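Local coordinates for tryptophan halogenase (PDB 2PYX), which probably acts as an FAD-dependent tryptophan halogenase, a flavoprotein with presumed monooxygenase activity, at residues Asp208-Leu212 and Gly222-Ile226; Val242-Lys248 and Asn335-Lys341. All coordinates share one frame. Numbering follows the deposited sequence.

Contact 1 (Asp208-Leu212 and Gly222-Ile226); sequences DIEKL and GQLFI
F225 turns one face of its ring (chi1 m, chi2 82°) to the methyl CG2 of I209, a CH-pi contact with CG2 3.6 Å from the ring centroid and 12° off the normal. L212 (m, t) flanks the ring, its CG 3.8 Å from F225 CE2, while E210 O lies near the ring plane, 3.8 Å from F225 CZ. Strand 209-212 crosses strand 224-226 at 64°, the axes 7.8 Å apart; the CA atoms of I209 and F225 are 7.5 Å apart, those of K211 and G222 5.9 Å. A single direct hydrogen bond joins the backbones: G222 N to E210 O, 3.3 Å and nearly straight at 170°. E210 (phi/psi -108/-42) and K211 (-163/160) form a classic beta bulge opposite I202 on strand 198-203. A water donates to I209 O (2.8 Å) and weakly to G222 O (3.3 Å). F225 also touches I11 and L235. The antiparallel meander 198-203, 209-214, 219-221 leads here into parallel strand 224-227 beside 9-13, consistent with the Rossmann-type FAD-binding fold of flavoprotein monooxygenases.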
loop_
_atom_site.group_PDB
_atom_site.type_symbol
_atom_site.label_atom_id
_atom_site.label_comp_id
_atom_site.label_asym_id
_atom_site.label_seq_id
_atom_site.Cartn_x
_atom_site.Cartn_y
_atom_site.Cartn_z
ATOM N N ASP A 208 -26.654 -3.033 17.383
ATOM C CA ASP A 208 -25.942 -1.958 16.672
ATOM C C ASP A 208 -25.435 -0.926 17.656
ATOM O O ASP A 208 -26.022 -0.717 18.722
ATOM C CB ASP A 208 -26.842 -1.217 15.675
ATOM C CG ASP A 208 -27.222 -2.021 14.477
ATOM O OD1 ASP A 208 -26.648 -3.124 14.229
ATOM O OD2 ASP A 208 -28.139 -1.535 13.763
ATOM N N ILE A 209 -24.369 -0.223 17.282
ATOM C CA ILE A 209 -23.946 0.964 18.028
ATOM C C ILE A 209 -24.928 2.102 17.711
ATOM O O ILE A 209 -25.336 2.308 16.560
ATOM C CB ILE A 209 -22.524 1.398 17.665
ATOM C CG1 ILE A 209 -21.541 0.248 17.910
ATOM C CG2 ILE A 209 -22.129 2.627 18.452
ATOM C CD1 ILE A 209 -20.175 0.506 17.370
ATOM N N GLU A 210 -25.374 2.778 18.763
ATOM C CA GLU A 210 -26.356 3.862 18.670
ATOM C C GLU A 210 -25.708 5.216 18.910
ATOM O O GLU A 210 -25.998 6.204 18.244
ATOM C CB GLU A 210 -27.424 3.622 19.735
ATOM C CG GLU A 210 -28.412 4.712 19.891
ATOM C CD GLU A 210 -29.403 4.341 20.948
ATOM O OE1 GLU A 210 -30.358 3.624 20.598
ATOM O OE2 GLU A 210 -29.169 4.701 22.126
ATOM N N LYS A 211 -24.826 5.285 19.878
ATOM C CA LYS A 211 -24.225 6.537 20.233
ATOM C C LYS A 211 -22.978 6.327 21.048
ATOM O O LYS A 211 -22.740 5.238 21.586
ATOM C CB LYS A 211 -25.229 7.453 20.963
ATOM C CG LYS A 211 -25.644 6.952 22.316
ATOM C CD LYS A 211 -26.769 7.804 22.874
ATOM C CE LYS A 211 -27.301 7.260 24.194
ATOM N NZ LYS A 211 -28.542 8.025 24.590
ATOM N N LEU A 212 -22.147 7.361 21.072
ATOM C CA LEU A 212 -20.945 7.380 21.868
ATOM C C LEU A 212 -21.101 8.440 22.927
ATOM O O LEU A 212 -21.605 9.512 22.648
ATOM C CB LEU A 212 -19.720 7.696 21.025
ATOM C CG LEU A 212 -19.540 6.801 19.814
ATOM C CD1 LEU A 212 -18.303 7.264 19.070
ATOM C CD2 LEU A 212 -19.393 5.341 20.226
ATOM N N GLY A 222 -25.102 8.430 16.031
ATOM C CA GLY A 222 -24.911 8.190 14.615
ATOM C C GLY A 222 -25.525 6.881 14.184
ATOM O O GLY A 222 -26.027 6.096 15.016
ATOM N N GLN A 223 -25.451 6.643 12.873
ATOM C CA GLN A 223 -26.067 5.495 12.233
ATOM C C GLN A 223 -25.042 4.494 11.695
ATOM O O GLN A 223 -25.368 3.316 11.496
ATOM C CB GLN A 223 -26.945 5.950 11.086
ATOM C CG GLN A 223 -28.186 6.747 11.515
ATOM C CD GLN A 223 -28.833 7.339 10.336
ATOM O OE1 GLN A 223 -28.375 8.344 9.786
ATOM N NE2 GLN A 223 -29.910 6.712 9.896
ATOM N N LEU A 224 -23.834 4.981 11.425
ATOM C CA LEU A 224 -22.778 4.166 10.879
ATOM C C LEU A 224 -21.515 4.660 11.548
ATOM O O LEU A 224 -21.265 5.873 11.592
ATOM C CB LEU A 224 -22.684 4.362 9.374
ATOM C CG LEU A 224 -21.708 3.430 8.682
ATOM C CD1 LEU A 224 -22.112 1.976 8.726
ATOM C CD2 LEU A 224 -21.563 3.892 7.246
ATOM N N PHE A 225 -20.742 3.734 12.107
ATOM C CA PHE A 225 -19.545 4.043 12.858
ATOM C C PHE A 225 -18.320 3.463 12.157
ATOM O O PHE A 225 -18.332 2.274 11.809
ATOM C CB PHE A 225 -19.679 3.486 14.267
ATOM C CG PHE A 225 -20.711 4.198 15.054
ATOM C CD1 PHE A 225 -22.050 3.879 14.927
ATOM C CD2 PHE A 225 -20.340 5.281 15.871
ATOM C CE1 PHE A 225 -23.034 4.617 15.635
ATOM C CE2 PHE A 225 -21.343 5.994 16.567
ATOM C CZ PHE A 225 -22.640 5.667 16.447
ATOM N N ILE A 226 -17.282 4.276 11.967
ATOM C CA ILE A 226 -16.102 3.818 11.273
ATOM C C ILE A 226 -15.027 3.675 12.313
ATOM O O ILE A 226 -14.674 4.661 12.987
ATOM C CB ILE A 226 -15.639 4.803 10.195
ATOM C CG1 ILE A 226 -16.773 5.310 9.324
ATOM C CG2 ILE A 226 -14.511 4.173 9.386
ATOM C CD1 ILE A 226 -17.578 4.281 8.677
HETATM O O HOH W 1 -27.482 3.115 15.021
#

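Contact 2 (Val242-Lys248 and Asn335-Lys341); sequences VPFLSQK and NPGYRAK
G337 adopts phi/psi 160/-171, backbone angles that a residue with a side chain could hardly hold: a CB would run into L245 O, S246 CA and the ring of F244. The strands around it, 244-246 and 337-339, run antiparallel at 162° with axes 4.4 Å apart. F244 faces R339 and S246 faces G337 as non-hydrogen-bonded pairs, CA to CA 4.3 Å in each. Between them L245 and Y338 form the hydrogen-bonded pair, L245 N to Y338 O 2.7 Å and Y338 N to L245 O 3.2 Å. The ladder continues beyond the strands with A340 N to P243 O and Q247 N to P336 O, each 2.8 Å.

On one face the F244 ring (chi1 t) lies along the opposite backbone, CZ 3.2 Å from both N335 O and G337 C, and its CD1 sits over the R339 guanidinium, 3.8 Å from NE. R339 (m, m, t) curls back so that NH1 donates to V242 O at 2.9 Å. The other face carries L245 (m, t), whose CD1 is 3.9 Å from Y338 CE2 and 4.1 Å from A340 CB; Y338 (chi1 p) stacks on W401 of helix 383-413. S246 OG donates to N335 OD1 (2.7 Å) and accepts from K248 N (3.3 Å), an ST turn that, with Q247 at the N-cap position, leads into helix 248-251. Strand 355-356 pairs with the far edge of 337-339, so 337-339 is the middle strand and 244-246 an edge of a small three-stranded antiparallel sheet, joined by a long connection rather than a hairpin.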
loop_
_atom_site.group_PDB
_atom_site.type_symbol
_atom_site.label_atom_id
_atom_site.label_comp_id
_atom_site.label_asym_id
_atom_site.label_seq_id
_atom_site.Cartn_x
_atom_site.Cartn_y
_atom_site.Cartn_z
ATOM N N VAL A 242 -15.256 -9.042 16.780
ATOM C CA VAL A 242 -14.911 -9.681 15.523
ATOM C C VAL A 242 -13.546 -10.326 15.686
ATOM O O VAL A 242 -12.605 -9.652 16.034
ATOM C CB VAL A 242 -14.890 -8.675 14.362
ATOM C CG1 VAL A 242 -14.390 -9.338 13.091
ATOM C CG2 VAL A 242 -16.287 -8.093 14.154
ATOM N N PRO A 243 -13.444 -11.626 15.415
ATOM C CA PRO A 243 -12.175 -12.340 15.629
ATOM C C PRO A 243 -11.036 -11.901 14.729
ATOM O O PRO A 243 -11.253 -11.466 13.588
ATOM C CB PRO A 243 -12.507 -13.805 15.305
ATOM C CG PRO A 243 -13.916 -13.888 15.175
ATOM C CD PRO A 243 -14.506 -12.535 14.947
ATOM N N PHE A 244 -9.831 -12.060 15.261
ATOM C CA PHE A 244 -8.590 -11.749 14.533
ATOM C C PHE A 244 -7.996 -13.032 13.990
ATOM O O PHE A 244 -7.893 -14.038 14.714
ATOM C CB PHE A 244 -7.594 -11.099 15.472
ATOM C CG PHE A 244 -6.375 -10.564 14.776
ATOM C CD1 PHE A 244 -6.441 -9.376 14.062
ATOM C CD2 PHE A 244 -5.150 -11.219 14.845
ATOM C CE1 PHE A 244 -5.344 -8.851 13.416
ATOM C CE2 PHE A 244 -4.055 -10.682 14.203
ATOM C CZ PHE A 244 -4.157 -9.494 13.485
ATOM N N LEU A 245 -7.608 -12.991 12.716
ATOM C CA LEU A 245 -7.013 -14.125 12.002
ATOM C C LEU A 245 -5.491 -13.901 11.798
ATOM O O LEU A 245 -5.025 -13.235 10.862
ATOM C CB LEU A 245 -7.700 -14.369 10.650
ATOM C CG LEU A 245 -9.218 -14.505 10.714
ATOM C CD1 LEU A 245 -9.720 -14.784 9.345
ATOM C CD2 LEU A 245 -9.648 -15.545 11.714
ATOM N N SER A 246 -4.711 -14.457 12.719
ATOM C CA SER A 246 -3.279 -14.305 12.658
ATOM C C SER A 246 -2.702 -14.943 11.419
ATOM O O SER A 246 -3.053 -16.092 11.084
ATOM C CB SER A 246 -2.624 -15.003 13.855
ATOM O OG SER A 246 -1.207 -14.910 13.770
ATOM N N GLN A 247 -1.764 -14.227 10.790
ATOM C CA GLN A 247 -1.073 -14.722 9.633
ATOM C C GLN A 247 0.420 -14.913 9.882
ATOM O O GLN A 247 1.230 -15.075 8.966
ATOM C CB GLN A 247 -1.307 -13.810 8.442
ATOM C CG GLN A 247 -2.817 -13.651 8.103
ATOM C CD GLN A 247 -3.492 -14.920 7.720
ATOM O OE1 GLN A 247 -2.946 -15.702 6.948
ATOM N NE2 GLN A 247 -4.709 -15.156 8.260
ATOM N N LYS A 248 0.785 -14.934 11.159
ATOM C CA LYS A 248 2.207 -15.066 11.493
ATOM C C LYS A 248 2.757 -16.426 11.077
ATOM O O LYS A 248 3.957 -16.527 10.813
ATOM C CB LYS A 248 2.470 -14.823 12.993
ATOM C CG LYS A 248 3.889 -14.394 13.272
ATOM C CD LYS A 248 4.261 -14.487 14.697
ATOM C CE LYS A 248 3.510 -13.560 15.597
ATOM N NZ LYS A 248 4.110 -13.517 17.014
ATOM N N ASN A 335 1.143 -8.806 16.031
ATOM C CA ASN A 335 0.642 -10.086 15.545
ATOM C C ASN A 335 0.064 -9.739 14.138
ATOM O O ASN A 335 -1.029 -9.141 14.053
ATOM C CB ASN A 335 -0.416 -10.634 16.465
ATOM C CG ASN A 335 -0.954 -11.992 16.024
ATOM O OD1 ASN A 335 -0.436 -12.637 15.059
ATOM N ND2 ASN A 335 -2.029 -12.456 16.744
ATOM N N PRO A 336 0.802 -10.028 13.034
ATOM C CA PRO A 336 0.345 -9.749 11.669
ATOM C C PRO A 336 -0.923 -10.560 11.385
ATOM O O PRO A 336 -0.994 -11.743 11.707
ATOM C CB PRO A 336 1.489 -10.262 10.788
ATOM C CG PRO A 336 2.138 -11.274 11.583
ATOM C CD PRO A 336 2.067 -10.777 13.007
ATOM N N GLY A 337 -1.920 -9.918 10.779
ATOM C CA GLY A 337 -3.166 -10.603 10.455
ATOM C C GLY A 337 -4.279 -9.631 10.242
ATOM O O GLY A 337 -4.043 -8.435 10.091
ATOM N N TYR A 338 -5.480 -10.180 10.139
ATOM C CA TYR A 338 -6.633 -9.381 9.805
ATOM C C TYR A 338 -7.871 -9.897 10.492
ATOM O O TYR A 338 -8.003 -11.070 10.814
ATOM C CB TYR A 338 -6.815 -9.273 8.296
ATOM C CG TYR A 338 -7.032 -10.581 7.593
ATOM C CD1 TYR A 338 -5.966 -11.364 7.177
ATOM C CD2 TYR A 338 -8.311 -11.014 7.274
ATOM C CE1 TYR A 338 -6.172 -12.580 6.534
ATOM C CE2 TYR A 338 -8.510 -12.228 6.623
ATOM C CZ TYR A 338 -7.428 -13.007 6.241
ATOM O OH TYR A 338 -7.623 -14.199 5.543
ATOM N N ARG A 339 -8.785 -8.964 10.715
ATOM C CA ARG A 339 -10.052 -9.324 11.309
ATOM C C ARG A 339 -10.877 -10.139 10.331
ATOM O O ARG A 339 -10.808 -9.922 9.129
ATOM C CB ARG A 339 -10.806 -8.067 11.733
ATOM C CG ARG A 339 -10.136 -7.270 12.832
ATOM C CD ARG A 339 -10.358 -7.902 14.189
ATOM N NE ARG A 339 -9.410 -7.348 15.130
ATOM C CZ ARG A 339 -9.281 -7.719 16.392
ATOM N NH1 ARG A 339 -10.060 -8.639 16.902
ATOM N NH2 ARG A 339 -8.359 -7.147 17.146
ATOM N N ALA A 340 -11.676 -11.083 10.816
ATOM C CA ALA A 340 -12.369 -11.983 9.898
ATOM C C ALA A 340 -13.329 -11.254 8.919
ATOM O O ALA A 340 -13.586 -11.747 7.818
ATOM C CB ALA A 340 -13.122 -13.027 10.703
ATOM N N LYS A 341 -13.902 -10.145 9.390
ATOM C CA LYS A 341 -14.766 -9.259 8.623
ATOM C C LYS A 341 -14.273 -7.834 8.868
ATOM O O LYS A 341 -13.739 -7.571 9.948
ATOM C CB LYS A 341 -16.210 -9.367 9.170
ATOM C CG LYS A 341 -16.918 -10.656 8.908
ATOM C CD LYS A 341 -18.073 -10.914 9.842
ATOM C CE LYS A 341 -19.312 -10.300 9.397
ATOM N NZ LYS A 341 -20.459 -10.866 10.212
HETATM O O HOH W 2 -6.419 -16.402 5.819
#

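Contact 1 closes before contact 2 opens, the two lying in series along the chain with centres 23 Å apart and nearest atoms about 10 Å apart. Helix 234-239 spans the gap: I209 and F225 touch its L235, V242 and R339 its L236. Contact 1 connects one three-stranded sheet to the six-stranded sheet; contact 2 belongs to a separate three-stranded sheet. After 335-341 the chain reaches 343-344 and 347-349 of the six-stranded sheet, and the side-chain ND2 of N346 hydrogen-bonds to the carbonyls of I209 and Q223. Contact 1 thus sits near V198, predicted to bind FAD, whereas contact 2 joins the chain before and after 86 intervening residues, away from the annotated sites.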